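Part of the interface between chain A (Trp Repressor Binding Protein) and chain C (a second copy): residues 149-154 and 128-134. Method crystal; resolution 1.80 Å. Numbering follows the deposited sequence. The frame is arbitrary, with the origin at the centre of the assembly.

Chain A, residues 149-154: SFKGYV
Chain C, residues 128-134: PKIKGLP

The contact pairs a strand of chain A, residues 149-154, with a helical segment of chain C and buries 266 Å² over both sides. The strand is irregular: Lys A151 has phi/psi of -76/-22°, Gly A152 171/162°, and Tyr A153 returns to -151/160°. The nearest CA atoms across the contact are those of Gly A152 and Lys C129, 8.0 Å apart, so side chains must span the gap.

Pro C128 (phi/psi -55/-31°, C-gamma endo) opens the chain C helix and makes no contact with the strand. Its carbonyl serves the local fold instead, with Pro C128 O accepting a hydrogen bond from Gly C132 N at 2.9 Å.

Lys C129 (-58/-23°) contributes the largest share of the surface that chain C buries here. Its CA-to-CB bond points toward the strand, and with chi1 at 76° (p), chi2 and chi3 both t, and chi4 at -66° (m), the aliphatic chain extends until Lys C129 CE lies 3.5 Å from Phe A150 O and 3.9 Å from Gly A152 N. The amine hydrogen-bonds to a residue elsewhere in the structure. The backbone of the same residue accepts a hydrogen bond across the contact: Tyr A153 OH donates to Lys C129 O at 2.7 Å, the acceptor lying at the edge of the ring, near its plane. Tyr A153 leaves its backbone sideways, but chi1 of 61° (p) and chi2 of 84° bring the phenol nearer the helix. One tyrosine thus meets both parts of the lysine, since Tyr A153 CE2 also packs 3.9 Å from Lys C129 CD.

Ile C130 (-111/-51°) likewise sets out sideways, and its m, m rotamer (chi1 -68°, chi2 -55°) carries the delta methyl to two aromatic rings. Ile C130 CD1 lies 3.9 Å from Phe A150 CE2 and 4.0 Å from Tyr A153 CE2, oblique to each ring. The CA-to-CB bond of Phe A150 points toward chain C, with chi1 at -171° (t) and chi2 at 9°.

Lys C131 (-74/-12°; m, t, t, t) stays out of reach. At Gly C132 (-96/1°) the chain turns; a CB here would clash with Pro C128 O, 2.9 Å away.

Leu C133 (-64/-40°) begins the next helix, its amide N donating to Ile C130 O at 3.2 Å. Its CA-to-CB bond points toward the strand, and the m, t rotamer places Leu C133 CD2 3.7 Å from Tyr A153 OH, an apolar neighbour for the bonded hydroxyl. Pro C134 (-58/-39°, C-gamma exo) continues the helix without touching the strand.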

# COMPACT_ATOMS: atom_id res chain seq x y z
N SER A 149 0.43 -3.74 20.03
CA SER A 149 -0.83 -4.07 19.37
C SER A 149 -1.43 -2.80 18.74
O SER A 149 -1.68 -1.82 19.44
CB SER A 149 -1.80 -4.66 20.41
OG SER A 149 -3.07 -4.90 19.84
N PHE A 150 -1.65 -2.81 17.43
CA PHE A 150 -2.23 -1.65 16.71
C PHE A 150 -3.74 -1.86 16.75
O PHE A 150 -4.32 -2.51 15.88
CB PHE A 150 -1.71 -1.63 15.27
CG PHE A 150 -2.07 -0.38 14.49
CD1 PHE A 150 -2.66 0.72 15.10
CD2 PHE A 150 -1.80 -0.32 13.12
CE1 PHE A 150 -2.98 1.89 14.34
CE2 PHE A 150 -2.10 0.81 12.37
CZ PHE A 150 -2.69 1.92 12.97
N LYS A 151 -4.37 -1.29 17.77
CA LYS A 151 -5.80 -1.49 18.01
C LYS A 151 -6.82 -0.78 17.13
O LYS A 151 -7.97 -1.21 17.04
CB LYS A 151 -6.10 -1.20 19.48
CG LYS A 151 -5.39 -2.14 20.45
CD LYS A 151 -5.85 -3.59 20.29
CE LYS A 151 -7.32 -3.76 20.65
NZ LYS A 151 -7.77 -5.18 20.49
N GLY A 152 -6.44 0.32 16.49
CA GLY A 152 -7.42 1.02 15.67
C GLY A 152 -6.89 2.35 15.19
O GLY A 152 -5.92 2.87 15.74
N TYR A 153 -7.53 2.89 14.17
CA TYR A 153 -7.12 4.18 13.64
C TYR A 153 -8.30 4.89 13.03
O TYR A 153 -9.32 4.27 12.69
CB TYR A 153 -6.03 4.01 12.58
CG TYR A 153 -6.47 3.20 11.37
CD1 TYR A 153 -7.15 3.79 10.31
CD2 TYR A 153 -6.23 1.83 11.31
CE1 TYR A 153 -7.58 3.03 9.21
CE2 TYR A 153 -6.66 1.06 10.22
CZ TYR A 153 -7.33 1.67 9.18
OH TYR A 153 -7.76 0.91 8.12
N VAL A 154 -8.16 6.21 12.90
CA VAL A 154 -9.18 7.02 12.27
C VAL A 154 -8.49 8.04 11.38
O VAL A 154 -7.59 8.75 11.82
CB VAL A 154 -10.04 7.83 13.28
CG1 VAL A 154 -11.11 8.61 12.52
CG2 VAL A 154 -10.70 6.90 14.29
N PRO C 128 -9.20 -7.20 8.69
CA PRO C 128 -9.38 -6.39 7.48
C PRO C 128 -8.97 -4.92 7.57
O PRO C 128 -8.54 -4.36 6.57
CB PRO C 128 -10.86 -6.58 7.13
CG PRO C 128 -11.51 -6.87 8.50
CD PRO C 128 -10.48 -7.77 9.15
N LYS C 129 -9.09 -4.29 8.74
CA LYS C 129 -8.70 -2.87 8.81
C LYS C 129 -7.24 -2.68 8.40
O LYS C 129 -6.84 -1.58 8.02
CB LYS C 129 -8.91 -2.28 10.22
CG LYS C 129 -7.83 -2.69 11.24
CD LYS C 129 -7.93 -1.84 12.52
CE LYS C 129 -6.87 -2.25 13.55
NZ LYS C 129 -7.10 -3.63 14.09
N ILE C 130 -6.44 -3.74 8.50
CA ILE C 130 -5.05 -3.68 8.08
C ILE C 130 -4.79 -4.54 6.84
O ILE C 130 -4.24 -4.06 5.85
CB ILE C 130 -4.08 -4.14 9.21
CG1 ILE C 130 -4.09 -3.12 10.36
CG2 ILE C 130 -2.66 -4.31 8.65
CD1 ILE C 130 -3.78 -1.67 9.92
N LYS C 131 -5.21 -5.80 6.87
CA LYS C 131 -4.94 -6.69 5.74
C LYS C 131 -5.78 -6.44 4.50
O LYS C 131 -5.49 -6.99 3.43
CB LYS C 131 -5.07 -8.14 6.19
CG LYS C 131 -3.98 -8.53 7.18
CD LYS C 131 -4.16 -9.92 7.75
CE LYS C 131 -3.15 -10.19 8.86
NZ LYS C 131 -3.30 -11.55 9.47
N GLY C 132 -6.81 -5.63 4.63
CA GLY C 132 -7.63 -5.33 3.48
C GLY C 132 -7.19 -4.01 2.83
O GLY C 132 -7.78 -3.57 1.85
N LEU C 133 -6.17 -3.37 3.37
CA LEU C 133 -5.73 -2.10 2.76
C LEU C 133 -5.20 -2.25 1.32
O LEU C 133 -5.45 -1.39 0.47
CB LEU C 133 -4.72 -1.39 3.67
CG LEU C 133 -5.33 -1.00 5.03
CD1 LEU C 133 -4.34 -0.20 5.86
CD2 LEU C 133 -6.58 -0.17 4.79
N PRO C 134 -4.44 -3.31 1.03
CA PRO C 134 -3.97 -3.41 -0.36
C PRO C 134 -5.15 -3.43 -1.32
O PRO C 134 -5.09 -2.85 -2.40
CB PRO C 134 -3.20 -4.72 -0.37
CG PRO C 134 -2.54 -4.70 1.02
CD PRO C 134 -3.70 -4.24 1.91